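Local coordinates for protein putative glucarate dehydratase (Pseudomonas fluorescens, PDB 4IT1) that probably dehydrates D-glucarate to 5-dehydro-4-deoxy-D-glucarate, as a magnesium-dependent member of the mandelate racemase/muconate lactonizing enzyme family, at residues F50-I55 against L419-R424; I55-S60 against L406-L411; P377-I382 against G412-Q417. All blocks are in the same frame, centred on the assembly; numbering follows the deposited sequence. Where two conformers were deposited one is given.

Contact 1: residues F50-I55 against L419-R424; sequences FALRSI and LTCGIR
Phe50 and Leu52 both hold CG anti to the carbonyl carbon, with chi1 at -58° and -41°, and reach from strand 50-60 to Cys421, Ile423 and Arg424. The setting is the capping domain of the enolase superfamily. Here the C-terminal segment returns to cover the three-stranded antiparallel sheet of the N-terminal domain. One face of the Phe50 ring receives Cys421. Its CB lies over the face, offset toward the rim and 4.1 Å from the ring centroid, as a CH-pi contact. Cys421 SG stands more obliquely, 5.3 Å from the same centroid, as a sulfur-aromatic contact. The sulfur also accepts a hydrogen bond from Ile423 N at 3.6 Å, across the turn made by Gly422 with its positive phi. At the ring edge, near its plane, comes Ile423 CD1, which packs on Phe50 CB at 3.8 Å. Tyr182 meets the Phe50 ring at about a right angle.

Leu52 uses both branches on the backbone beyond the helix. Its CD2 is 3.5 Å from Ile423 O, and its CD1 is 3.5 Å from Arg424 C. Leu52 also touches Tyr418 of helix 408-421. An alanine here would be likely to leave a gap beside Ile423 and Arg424 and deprive Tyr418 of a packing partner. Arg424 turns its guanidinium back along its own segment. Arg424 NH2 donates to Leu419 O at 3.2 Å, in the guanidinium plane. Arg424 NH1 donates to Ile423 O at 2.7 Å, approaching from 68° above the carbonyl plane.

Contact 2: residues I55-S60 against L406-L411; sequences IIEIES and LDHDQL
Glu57 lays its aliphatic stem against Leu406, with Glu57 CG only 3.4 Å from Leu406 CD1. This is the tight, buried part of the contact. Ile55 extends it on the same strand. Its CG2 meets Leu406 CD2 at 4.0 Å, and its CG1 meets Leu411 CD1 at 4.1 Å. Leu411 gets there with CG anti to the backbone N (chi1 -178°). The two isoleucine branches thus serve different leucines.

The outer side is polar, with an exposed histidine in place of buried Ile55, Leu406 and Leu411. Here His408 comes from the opposite direction to the end of Glu57. Glu57 OE1 lies at the ring edge, near the ring plane, 3.1 Å from both CE1 and NE2 of His408. The carboxylate and ring planes are 57° apart. The ring's rotation is probably fixed by His408 ND1, which donates to Leu406 O at 3.3 Å. Between them Asp407 N-caps the helix, its OD1 accepting weak bonds from Asp409 N and Gln410 N.

The contact joins the central strand 50-60 of the N-terminal antiparallel sheet to the start of helix 408-421. Leu67 of strand 65-70 touches Glu57 and Leu406, Thr29 of strand 25-36 touches Glu57, and helix 128-148 packs on Ile56 and Ile58 of strand 50-60.

Contact 3: residues P377-I382 against G412-Q417; sequences PDEEVI and GKLHDQ
Glu379 OE2 accepts a hydrogen bond from Gln417 NE2 at 3.1 Å and also forms a salt bridge with Arg36 NH1. The contact lies where a loop of the enolase-type barrel domain, between helix 348-360 and strand 393-395, meets helix 408-421. The bond from Gln417 is fairly straight (163° at the hydrogen), but NE2 reaches OE2 from above the carboxylate plane. Carboxylate and amide planes stand perpendicular. Gln417 NE2 also donates to Ala34 O, so the amide ties the loop to strand 25-36 and is held by both partners.

Leu414 supplies the apolar part of the contact. Its CD2 packs against the stem of Glu379, 3.8 Å from Glu379 CG. Its CD1 turns to the loop backbone and lies 3.8 Å from Glu379 C and 4.2 Å from Val381 CG1. CG of Leu414 is anti to the carbonyl carbon (chi1 -67°), which sends both methyls to the loop.

Lys413 lies at the exposed rim. Its NZ bonds to Gln410 OE1 and stays 4.6 Å from Asp378 OD2, beyond a salt bridge. Glu380 points away, with OE1 bound by Tyr372 and Gly348. Glu380 OE2 accepts from Val381 N at 3.1 Å, on the anti side and 27° out of the carboxylate plane.

The chain first lays down strand 50-60, whose two halves supply contacts 1 and 2 and share Ile55. It then builds the rest of the N-terminal domain and most of the barrel. Loop 377-382 comes before barrel strand 393-395. Segment 406-424 follows and packs back on strand 50-60 and on loop 377-382. Contact 1 closes the longest loop, with 363 residues between its segments. Contact 2 closes one of 345 residues and contact 3 a short one of 29, both within that span. The segments of contacts 2 and 3 alternate, so these two cross. Gln410 NE2 links them by bonding to the O atoms of Asp378 and Glu380. Helix 408-421 thereby joins the N-terminal sheet to the barrel domain.

Contact 1: residues F50-I55 against L419-R424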
loop_
_atom_site.group_PDB
_atom_site.type_symbol
_atom_site.label_atom_id
_atom_site.label_comp_id
_atom_site.label_asym_id
_atom_site.label_seq_id
_atom_site.Cartn_x
_atom_site.Cartn_y
_atom_site.Cartn_z
ATOM N N PHE A 50 27.848 0.326 24.820
ATOM C CA PHE A 50 27.648 1.033 23.552
ATOM C C PHE A 50 26.656 0.316 22.653
ATOM O O PHE A 50 26.404 -0.878 22.817
ATOM C CB PHE A 50 28.976 1.290 22.833
ATOM C CG PHE A 50 29.949 2.080 23.659
ATOM C CD1 PHE A 50 29.914 3.473 23.656
ATOM C CD2 PHE A 50 30.878 1.434 24.474
ATOM C CE1 PHE A 50 30.800 4.206 24.436
ATOM C CE2 PHE A 50 31.767 2.163 25.256
ATOM C CZ PHE A 50 31.728 3.552 25.236
ATOM N N ALA A 51 26.080 1.073 21.722
ATOM C CA ALA A 51 25.139 0.548 20.746
ATOM C C ALA A 51 25.434 1.183 19.392
ATOM O O ALA A 51 25.814 2.352 19.320
ATOM C CB ALA A 51 23.705 0.821 21.185
ATOM N N LEU A 52 25.265 0.407 18.327
ATOM C CA LEU A 52 25.684 0.811 16.986
ATOM C C LEU A 52 24.524 1.303 16.122
ATOM O O LEU A 52 23.353 1.074 16.443
ATOM C CB LEU A 52 26.394 -0.353 16.286
ATOM C CG LEU A 52 27.369 -1.197 17.122
ATOM C CD1 LEU A 52 27.891 -2.388 16.322
ATOM C CD2 LEU A 52 28.513 -0.349 17.662
ATOM N N ARG A 53 24.868 1.971 15.020
ATOM C CA ARG A 53 23.900 2.600 14.129
ATOM C C ARG A 53 24.655 3.101 12.914
ATOM O O ARG A 53 25.853 3.342 12.995
ATOM C CB ARG A 53 23.217 3.786 14.830
ATOM C CG ARG A 53 21.818 4.112 14.326
ATOM C CD ARG A 53 20.759 3.228 14.978
ATOM N NE ARG A 53 19.470 3.350 14.297
ATOM C CZ ARG A 53 18.455 2.502 14.436
ATOM N NH1 ARG A 53 18.561 1.448 15.235
ATOM N NH2 ARG A 53 17.330 2.709 13.766
ATOM N N SER A 54 23.964 3.246 11.790
ATOM C CA SER A 54 24.575 3.815 10.596
ATOM C C SER A 54 23.765 5.000 10.071
ATOM O O SER A 54 22.529 4.979 10.089
ATOM C CB SER A 54 24.730 2.758 9.511
ATOM O OG SER A 54 23.462 2.307 9.078
ATOM N N ILE A 55 24.479 6.026 9.611
ATOM C CA ILE A 55 23.881 7.267 9.127
ATOM C C ILE A 55 24.133 7.394 7.628
ATOM O O ILE A 55 25.268 7.269 7.165
ATOM C CB ILE A 55 24.462 8.490 9.867
ATOM C CG1 ILE A 55 24.525 8.242 11.384
ATOM C CG2 ILE A 55 23.685 9.763 9.529
ATOM C CD1 ILE A 55 23.190 8.247 12.102
ATOM N N LEU A 419 34.723 3.534 16.267
ATOM C CA LEU A 419 36.022 2.920 15.978
ATOM C C LEU A 419 36.720 2.387 17.225
ATOM O O LEU A 419 37.426 1.387 17.165
ATOM C CB LEU A 419 36.929 3.913 15.245
ATOM C CG LEU A 419 36.550 4.306 13.807
ATOM C CD1 LEU A 419 37.322 5.540 13.370
ATOM C CD2 LEU A 419 36.765 3.171 12.813
ATOM N N THR A 420 36.476 3.034 18.357
ATOM C CA THR A 420 37.201 2.745 19.590
ATOM C C THR A 420 36.440 1.882 20.612
ATOM O O THR A 420 37.028 1.446 21.606
ATOM C CB THR A 420 37.637 4.056 20.279
ATOM O OG1 THR A 420 36.477 4.838 20.585
ATOM C CG2 THR A 420 38.568 4.872 19.371
ATOM N N CYS A 421 35.147 1.635 20.392
ATOM C CA CYS A 421 34.351 0.911 21.400
ATOM C C CYS A 421 34.608 -0.594 21.393
ATOM O O CYS A 421 34.464 -1.252 22.422
ATOM C CB CYS A 421 32.851 1.206 21.277
ATOM S SG CYS A 421 32.092 0.634 19.741
ATOM N N GLY A 422 34.992 -1.123 20.233
ATOM C CA GLY A 422 35.306 -2.543 20.102
ATOM C C GLY A 422 34.081 -3.435 19.988
ATOM O O GLY A 422 34.152 -4.634 20.266
ATOM N N ILE A 423 32.954 -2.846 19.587
ATOM C CA ILE A 423 31.736 -3.606 19.302
ATOM C C ILE A 423 31.419 -3.489 17.812
ATOM O O ILE A 423 31.366 -2.387 17.269
ATOM C CB ILE A 423 30.536 -3.134 20.164
ATOM C CG1 ILE A 423 30.903 -3.150 21.655
ATOM C CG2 ILE A 423 29.307 -4.008 19.914
ATOM C CD1 ILE A 423 29.986 -2.334 22.543
ATOM N N ARG A 424 31.228 -4.628 17.152
ATOM C CA ARG A 424 30.904 -4.652 15.718
ATOM C C ARG A 424 29.567 -5.346 15.425
ATOM O O ARG A 424 29.017 -5.222 14.319
ATOM C CB ARG A 424 32.043 -5.284 14.906
ATOM C CG ARG A 424 33.335 -4.471 14.881
ATOM C CD ARG A 424 33.130 -3.083 14.283
ATOM N NE ARG A 424 34.316 -2.233 14.408
ATOM C CZ ARG A 424 34.633 -1.513 15.484
ATOM N NH1 ARG A 424 33.863 -1.525 16.568
ATOM N NH2 ARG A 424 35.736 -0.780 15.478
#

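Contact 2: residues I55-S60 against L406-L411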
loop_
_atom_site.group_PDB
_atom_site.type_symbol
_atom_site.label_atom_id
_atom_site.label_comp_id
_atom_site.label_asym_id
_atom_site.label_seq_id
_atom_site.Cartn_x
_atom_site.Cartn_y
_atom_site.Cartn_z
ATOM N N ILE A 55 24.479 6.026 9.611
ATOM C CA ILE A 55 23.881 7.267 9.127
ATOM C C ILE A 55 24.133 7.394 7.628
ATOM O O ILE A 55 25.268 7.269 7.165
ATOM C CB ILE A 55 24.462 8.490 9.867
ATOM C CG1 ILE A 55 24.525 8.242 11.384
ATOM C CG2 ILE A 55 23.685 9.763 9.529
ATOM C CD1 ILE A 55 23.190 8.247 12.102
ATOM N N ILE A 56 23.063 7.628 6.875
ATOM C CA ILE A 56 23.132 7.733 5.420
ATOM C C ILE A 56 22.953 9.188 4.964
ATOM O O ILE A 56 22.020 9.869 5.385
ATOM C CB ILE A 56 22.068 6.836 4.738
ATOM C CG1 ILE A 56 22.270 5.356 5.092
ATOM C CG2 ILE A 56 22.106 6.999 3.226
ATOM C CD1 ILE A 56 21.673 4.934 6.419
ATOM N N GLU A 57 23.865 9.653 4.111
ATOM C CA GLU A 57 23.755 10.957 3.455
ATOM C C GLU A 57 23.620 10.766 1.954
ATOM O O GLU A 57 24.416 10.060 1.341
ATOM C CB GLU A 57 24.998 11.804 3.721
ATOM C CG GLU A 57 24.764 13.073 4.522
ATOM C CD GLU A 57 25.916 14.068 4.413
ATOM O OE1 GLU A 57 25.758 15.206 4.899
ATOM O OE2 GLU A 57 26.977 13.725 3.842
ATOM N N ILE A 58 22.606 11.390 1.369
ATOM C CA ILE A 58 22.459 11.423 -0.081
ATOM C C ILE A 58 22.556 12.877 -0.541
ATOM O O ILE A 58 22.136 13.788 0.171
ATOM C CB ILE A 58 21.120 10.801 -0.542
ATOM C CG1 ILE A 58 20.946 9.387 0.030
ATOM C CG2 ILE A 58 20.995 10.801 -2.063
ATOM C CD1 ILE A 58 21.916 8.352 -0.504
ATOM N N GLU A 59 23.131 13.085 -1.720
ATOM C CA GLU A 59 23.209 14.410 -2.312
ATOM C C GLU A 59 22.893 14.311 -3.796
ATOM O O GLU A 59 23.212 13.313 -4.457
ATOM C CB GLU A 59 24.590 15.038 -2.083
ATOM C CG GLU A 59 24.647 16.548 -2.299
ATOM C CD GLU A 59 26.059 17.068 -2.519
ATOM O OE1 GLU A 59 26.521 17.899 -1.706
ATOM O OE2 GLU A 59 26.708 16.647 -3.504
ATOM N N SER A 60 22.256 15.359 -4.305
ATOM C CA SER A 60 21.818 15.420 -5.691
ATOM C C SER A 60 22.634 16.447 -6.471
ATOM O O SER A 60 23.324 17.276 -5.868
ATOM C CB SER A 60 20.340 15.793 -5.727
ATOM O OG SER A 60 20.071 16.869 -4.834
ATOM N N LEU A 406 22.401 17.482 9.353
ATOM C CA LEU A 406 23.529 16.780 9.965
ATOM C C LEU A 406 24.558 17.719 10.571
ATOM O O LEU A 406 25.112 18.577 9.881
ATOM C CB LEU A 406 24.229 15.876 8.947
ATOM C CG LEU A 406 23.778 14.422 8.797
ATOM C CD1 LEU A 406 24.721 13.715 7.842
ATOM C CD2 LEU A 406 23.743 13.694 10.133
ATOM N N ASP A 407 24.803 17.549 11.866
ATOM C CA ASP A 407 25.931 18.182 12.534
ATOM C C ASP A 407 27.171 17.327 12.251
ATOM O O ASP A 407 27.426 16.336 12.947
ATOM C CB ASP A 407 25.656 18.296 14.040
ATOM C CG ASP A 407 26.713 19.108 14.787
ATOM O OD1 ASP A 407 27.826 19.321 14.256
ATOM O OD2 ASP A 407 26.426 19.529 15.927
ATOM N N HIS A 408 27.928 17.713 11.224
ATOM C CA HIS A 408 29.095 16.948 10.768
ATOM C C HIS A 408 30.197 16.805 11.815
ATOM O O HIS A 408 31.023 15.890 11.733
ATOM C CB HIS A 408 29.664 17.561 9.493
ATOM C CG HIS A 408 28.922 17.178 8.255
ATOM N ND1 HIS A 408 27.597 17.499 8.052
ATOM C CD2 HIS A 408 29.321 16.511 7.145
ATOM C CE1 HIS A 408 27.211 17.042 6.874
ATOM N NE2 HIS A 408 28.238 16.440 6.304
ATOM N N ASP A 409 30.205 17.711 12.792
ATOM C CA ASP A 409 31.132 17.638 13.923
ATOM C C ASP A 409 30.726 16.536 14.894
ATOM O O ASP A 409 31.554 15.711 15.279
ATOM C CB ASP A 409 31.219 18.984 14.656
ATOM C CG ASP A 409 31.973 20.043 13.861
ATOM O OD1 ASP A 409 32.281 19.821 12.666
ATOM O OD2 ASP A 409 32.257 21.111 14.443
ATOM N N GLN A 410 29.451 16.532 15.287
ATOM C CA GLN A 410 28.895 15.470 16.123
ATOM C C GLN A 410 28.977 14.121 15.414
ATOM O O GLN A 410 29.219 13.096 16.057
ATOM C CB GLN A 410 27.448 15.780 16.501
ATOM C CG GLN A 410 27.287 16.737 17.673
ATOM C CD GLN A 410 27.593 16.104 19.019
ATOM O OE1 GLN A 410 28.438 16.598 19.765
ATOM N NE2 GLN A 410 26.905 15.011 19.341
ATOM N N LEU A 411 28.785 14.136 14.091
ATOM C CA LEU A 411 28.909 12.943 13.251
ATOM C C LEU A 411 30.300 12.316 13.359
ATOM O O LEU A 411 30.431 11.163 13.781
ATOM C CB LEU A 411 28.584 13.266 11.786
ATOM C CG LEU A 411 28.637 12.098 10.791
ATOM C CD1 LEU A 411 27.470 11.140 11.007
ATOM C CD2 LEU A 411 28.671 12.589 9.349
#

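Contact 3: residues P377-I382 against G412-Q417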
loop_
_atom_site.group_PDB
_atom_site.type_symbol
_atom_site.label_atom_id
_atom_site.label_comp_id
_atom_site.label_asym_id
_atom_site.label_seq_id
_atom_site.Cartn_x
_atom_site.Cartn_y
_atom_site.Cartn_z
ATOM N N PRO A 377 21.931 13.263 26.218
ATOM C CA PRO A 377 21.785 14.651 25.774
ATOM C C PRO A 377 22.837 15.116 24.765
ATOM O O PRO A 377 22.509 15.862 23.846
ATOM C CB PRO A 377 21.921 15.441 27.077
ATOM C CG PRO A 377 21.356 14.534 28.113
ATOM C CD PRO A 377 21.627 13.125 27.659
ATOM N N ASP A 378 24.077 14.665 24.923
ATOM C CA ASP A 378 25.187 15.163 24.100
ATOM C C ASP A 378 25.481 14.348 22.837
ATOM O O ASP A 378 26.388 14.691 22.072
ATOM C CB ASP A 378 26.460 15.293 24.951
ATOM C CG ASP A 378 26.837 13.997 25.651
ATOM O OD1 ASP A 378 26.047 13.516 26.499
ATOM O OD2 ASP A 378 27.933 13.470 25.357
ATOM N N GLU A 379 24.715 13.283 22.610
ATOM C CA GLU A 379 25.070 12.313 21.573
ATOM C C GLU A 379 24.039 12.157 20.459
ATOM O O GLU A 379 23.453 11.087 20.278
ATOM C CB GLU A 379 25.444 10.962 22.199
ATOM C CG GLU A 379 26.781 10.995 22.934
ATOM C CD GLU A 379 27.245 9.637 23.428
ATOM O OE1 GLU A 379 26.413 8.712 23.534
ATOM O OE2 GLU A 379 28.452 9.501 23.725
ATOM N N GLU A 380 23.841 13.242 19.714
ATOM C CA GLU A 380 23.024 13.249 18.501
ATOM C C GLU A 380 23.887 13.622 17.301
ATOM O O GLU A 380 24.987 14.142 17.471
ATOM C CB GLU A 380 21.872 14.249 18.636
ATOM C CG GLU A 380 20.520 13.629 18.955
ATOM C CD GLU A 380 19.861 12.950 17.756
ATOM O OE1 GLU A 380 18.829 12.278 17.961
ATOM O OE2 GLU A 380 20.358 13.081 16.612
ATOM N N VAL A 381 23.394 13.359 16.095
ATOM C CA VAL A 381 24.109 13.756 14.876
ATOM C C VAL A 381 23.401 14.890 14.128
ATOM O O VAL A 381 23.688 15.156 12.951
ATOM C CB VAL A 381 24.344 12.567 13.915
ATOM C CG1 VAL A 381 25.263 11.539 14.557
ATOM C CG2 VAL A 381 23.023 11.940 13.484
ATOM N N ILE A 382 22.474 15.552 14.817
ATOM C CA ILE A 382 21.710 16.651 14.219
ATOM C C ILE A 382 21.931 17.976 14.950
ATOM O O ILE A 382 22.153 17.998 16.168
ATOM C CB ILE A 382 20.196 16.332 14.121
ATOM C CG1 ILE A 382 19.633 15.924 15.487
ATOM C CG2 ILE A 382 19.939 15.260 13.068
ATOM C CD1 ILE A 382 18.126 15.847 15.541
ATOM N N GLY A 412 31.325 13.079 12.975
ATOM C CA GLY A 412 32.720 12.658 13.108
ATOM C C GLY A 412 33.059 12.126 14.494
ATOM O O GLY A 412 33.792 11.140 14.625
ATOM N N LYS A 413 32.509 12.766 15.523
ATOM C CA LYS A 413 32.782 12.400 16.914
ATOM C C LYS A 413 32.256 11.008 17.270
ATOM O O LYS A 413 32.977 10.200 17.864
ATOM C CB LYS A 413 32.191 13.435 17.879
ATOM C CG LYS A 413 32.623 13.251 19.329
ATOM C CD LYS A 413 31.989 14.272 20.259
ATOM C CE LYS A 413 30.527 13.952 20.533
ATOM N NZ LYS A 413 29.918 14.905 21.501
ATOM N N LEU A 414 31.001 10.740 16.914
ATOM C CA LEU A 414 30.377 9.455 17.225
ATOM C C LEU A 414 30.847 8.320 16.295
ATOM O O LEU A 414 30.774 7.149 16.662
ATOM C CB LEU A 414 28.844 9.581 17.287
ATOM C CG LEU A 414 28.266 10.429 18.437
ATOM C CD1 LEU A 414 26.754 10.564 18.319
ATOM C CD2 LEU A 414 28.647 9.909 19.824
ATOM N N HIS A 415 31.347 8.681 15.113
ATOM C CA HIS A 415 32.066 7.747 14.242
ATOM C C HIS A 415 33.376 7.287 14.898
ATOM O O HIS A 415 33.775 6.130 14.746
ATOM C CB HIS A 415 32.351 8.398 12.886
ATOM C CG HIS A 415 33.151 7.543 11.952
ATOM N ND1 HIS A 415 32.607 6.961 10.828
ATOM C CD2 HIS A 415 34.456 7.182 11.967
ATOM C CE1 HIS A 415 33.541 6.277 10.192
ATOM N NE2 HIS A 415 34.672 6.392 10.865
ATOM N N ASP A 416 34.041 8.200 15.611
ATOM C CA ASP A 416 35.270 7.878 16.338
ATOM C C ASP A 416 34.968 6.954 17.516
ATOM O O ASP A 416 35.728 6.024 17.790
ATOM C CB ASP A 416 35.972 9.151 16.831
ATOM C CG ASP A 416 36.490 10.019 15.694
ATOM O OD1 ASP A 416 36.642 9.505 14.563
ATOM O OD2 ASP A 416 36.741 11.219 15.937
ATOM N N GLN A 417 33.856 7.216 18.208
ATOM C CA GLN A 417 33.446 6.384 19.345
ATOM C C GLN A 417 33.063 4.989 18.861
ATOM O O GLN A 417 33.155 4.014 19.612
ATOM C CB GLN A 417 32.304 7.019 20.148
ATOM C CG GLN A 417 32.182 6.459 21.563
ATOM C CD GLN A 417 31.179 7.196 22.450
ATOM O OE1 GLN A 417 31.377 7.302 23.660
ATOM N NE2 GLN A 417 30.096 7.696 21.856
#